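Local structure of epsin-3 (Saccharomyces cerevisiae, 3ONK) at residues Asn22-Ala27 with Glu63-Tyr68. The protein helps recruit clathrin to the Golgi network and endosomes, and binds membranes enriched in phosphatidylinositol-3,5-bisphosphate. Residues are numbered along the deposited sequence; the frame is centred on the assembly and turned at random.
Sequences NEPWGA and EWRQIY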
loop_
_atom_site.group_PDB
_atom_site.type_symbol
_atom_site.label_atom_id
_atom_site.label_comp_id
_atom_site.label_asym_id
_atom_site.label_seq_id
_atom_site.Cartn_x
_atom_site.Cartn_y
_atom_site.Cartn_z
ATOM N N ASN A 22 -6.603 -8.198 -9.354
ATOM C CA ASN A 22 -5.967 -9.510 -9.483
ATOM C C ASN A 22 -5.164 -9.771 -10.768
ATOM O O ASN A 22 -4.691 -10.889 -10.984
ATOM C CB ASN A 22 -7.001 -10.623 -9.293
ATOM C CG ASN A 22 -6.751 -11.438 -8.047
ATOM O OD1 ASN A 22 -7.631 -11.560 -7.186
ATOM N ND2 ASN A 22 -5.541 -11.997 -7.930
ATOM N N GLU A 23 -5.026 -8.766 -11.627
ATOM C CA GLU A 23 -4.146 -8.900 -12.778
ATOM C C GLU A 23 -2.741 -9.178 -12.267
ATOM O O GLU A 23 -2.360 -8.693 -11.192
ATOM C CB GLU A 23 -4.142 -7.625 -13.617
ATOM C CG GLU A 23 -5.502 -7.247 -14.176
ATOM C CD GLU A 23 -5.487 -5.881 -14.833
ATOM O OE1 GLU A 23 -4.910 -4.939 -14.244
ATOM O OE2 GLU A 23 -6.048 -5.745 -15.944
ATOM N N PRO A 24 -1.961 -9.960 -13.027
ATOM C CA PRO A 24 -0.592 -10.306 -12.632
ATOM C C PRO A 24 0.376 -9.133 -12.616
ATOM O O PRO A 24 1.376 -9.220 -11.926
ATOM C CB PRO A 24 -0.166 -11.308 -13.702
ATOM C CG PRO A 24 -1.435 -11.893 -14.172
ATOM C CD PRO A 24 -2.409 -10.767 -14.171
ATOM N N TRP A 25 0.112 -8.073 -13.370
ATOM C CA TRP A 25 1.100 -7.001 -13.459
ATOM C C TRP A 25 0.763 -5.906 -12.468
ATOM O O TRP A 25 -0.393 -5.774 -12.055
ATOM C CB TRP A 25 1.223 -6.448 -14.888
ATOM C CG TRP A 25 -0.078 -6.076 -15.507
ATOM C CD1 TRP A 25 -0.646 -4.835 -15.538
ATOM C CD2 TRP A 25 -0.975 -6.946 -16.203
ATOM N NE1 TRP A 25 -1.839 -4.879 -16.216
ATOM C CE2 TRP A 25 -2.066 -6.168 -16.625
ATOM C CE3 TRP A 25 -0.957 -8.310 -16.516
ATOM C CZ2 TRP A 25 -3.140 -6.712 -17.331
ATOM C CZ3 TRP A 25 -2.014 -8.846 -17.211
ATOM C CH2 TRP A 25 -3.094 -8.049 -17.620
ATOM N N GLY A 26 1.784 -5.153 -12.068
ATOM C CA GLY A 26 1.613 -4.082 -11.111
ATOM C C GLY A 26 0.792 -2.940 -11.688
ATOM O O GLY A 26 0.532 -2.890 -12.896
ATOM N N ALA A 27 0.383 -2.027 -10.812
ATOM C CA ALA A 27 -0.319 -0.807 -11.203
ATOM C C ALA A 27 0.640 0.205 -11.834
ATOM O O ALA A 27 1.841 0.221 -11.518
ATOM C CB ALA A 27 -0.995 -0.189 -9.967
ATOM N N GLU A 63 -4.752 -14.616 -2.822
ATOM C CA GLU A 63 -4.964 -13.184 -2.663
ATOM C C GLU A 63 -3.671 -12.498 -2.200
ATOM O O GLU A 63 -3.694 -11.347 -1.752
ATOM C CB GLU A 63 -6.124 -12.896 -1.702
ATOM N N TRP A 64 -2.548 -13.214 -2.304
ATOM C CA TRP A 64 -1.239 -12.636 -1.987
ATOM C C TRP A 64 -0.928 -11.459 -2.911
ATOM O O TRP A 64 -0.302 -10.485 -2.500
ATOM C CB TRP A 64 -0.128 -13.682 -2.116
ATOM C CG TRP A 64 0.064 -14.160 -3.522
ATOM C CD1 TRP A 64 -0.468 -15.282 -4.089
ATOM C CD2 TRP A 64 0.819 -13.510 -4.551
ATOM N NE1 TRP A 64 -0.075 -15.381 -5.405
ATOM C CE2 TRP A 64 0.713 -14.303 -5.714
ATOM C CE3 TRP A 64 1.582 -12.336 -4.604
ATOM C CZ2 TRP A 64 1.329 -13.955 -6.915
ATOM C CZ3 TRP A 64 2.199 -12.000 -5.792
ATOM C CH2 TRP A 64 2.068 -12.805 -6.931
ATOM N N ARG A 65 -1.363 -11.568 -4.162
ATOM C CA ARG A 65 -1.066 -10.568 -5.173
ATOM C C ARG A 65 -1.723 -9.236 -4.864
ATOM O O ARG A 65 -1.078 -8.194 -4.958
ATOM C CB ARG A 65 -1.497 -11.046 -6.556
ATOM C CG ARG A 65 -0.891 -10.220 -7.677
ATOM C CD ARG A 65 -1.669 -10.378 -8.962
ATOM N NE ARG A 65 -2.140 -11.745 -9.144
ATOM C CZ ARG A 65 -1.455 -12.694 -9.766
ATOM N NH1 ARG A 65 -0.265 -12.425 -10.262
ATOM N NH2 ARG A 65 -1.960 -13.910 -9.889
ATOM N N GLN A 66 -3.008 -9.278 -4.516
ATOM C CA GLN A 66 -3.750 -8.082 -4.132
ATOM C C GLN A 66 -3.146 -7.404 -2.900
ATOM O O GLN A 66 -3.154 -6.180 -2.774
ATOM C CB GLN A 66 -5.225 -8.426 -3.887
ATOM C CG GLN A 66 -5.976 -8.828 -5.150
ATOM C CD GLN A 66 -7.474 -8.993 -4.933
ATOM O OE1 GLN A 66 -7.934 -10.021 -4.434
ATOM N NE2 GLN A 66 -8.242 -7.981 -5.318
ATOM N N ILE A 67 -2.626 -8.217 -1.991
ATOM C CA ILE A 67 -1.942 -7.713 -0.815
ATOM C C ILE A 67 -0.595 -7.116 -1.194
ATOM O O ILE A 67 -0.232 -6.040 -0.715
ATOM C CB ILE A 67 -1.738 -8.831 0.226
ATOM C CG1 ILE A 67 -3.088 -9.249 0.814
ATOM C CG2 ILE A 67 -0.768 -8.379 1.321
ATOM C CD1 ILE A 67 -2.972 -10.328 1.857
ATOM N N TYR A 68 0.138 -7.807 -2.069
ATOM C CA TYR A 68 1.413 -7.283 -2.549
ATOM C C TYR A 68 1.222 -5.918 -3.228
ATOM O O TYR A 68 1.965 -4.966 -2.960
ATOM C CB TYR A 68 2.103 -8.261 -3.505
ATOM C CG TYR A 68 3.517 -7.825 -3.821
ATOM C CD1 TYR A 68 4.509 -7.933 -2.868
ATOM C CD2 TYR A 68 3.851 -7.284 -5.055
ATOM C CE1 TYR A 68 5.792 -7.539 -3.119
ATOM C CE2 TYR A 68 5.154 -6.869 -5.322
ATOM C CZ TYR A 68 6.119 -7.009 -4.338
ATOM O OH TYR A 68 7.424 -6.626 -4.551
#
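The main-chain O of N22 and the NE of R65 approach to 3.3 Å where the loop 22-27 meets the start of helix 64-80. R65 reaches toward the loop and meets N22, E23 and P24. Its chi1 (-165°) sets CG anti to the backbone N, and the bend at chi3 (-38°) brings NE to the N22 carbonyl. P24 packs on the guanidinium through aliphatic atoms: its CA is 3.2 Å and its CB 3.6 Å from NH1 of R65, while P24 N sits over one guanidinium face. The opposite face meets CZ2 of W64, 4.0 Å above the plane and offset toward the rim. An alanine in place of R65 would probably leave P24 and the N22 carbonyl without this partner and open a gap between loop and helix. Next to R65, Q66 sets its CG 4.0 Å from CG of N22, and the two side chains cross at about a right angle. The same loop is tied one turn further along the helix, where K69 NZ donates a hydrogen bond to E23 O. The arrangement is a surface contact of the all-helical ENTH domain, joining the loop between helices 11-19 and 29-38 to the first turn of helix 64-80.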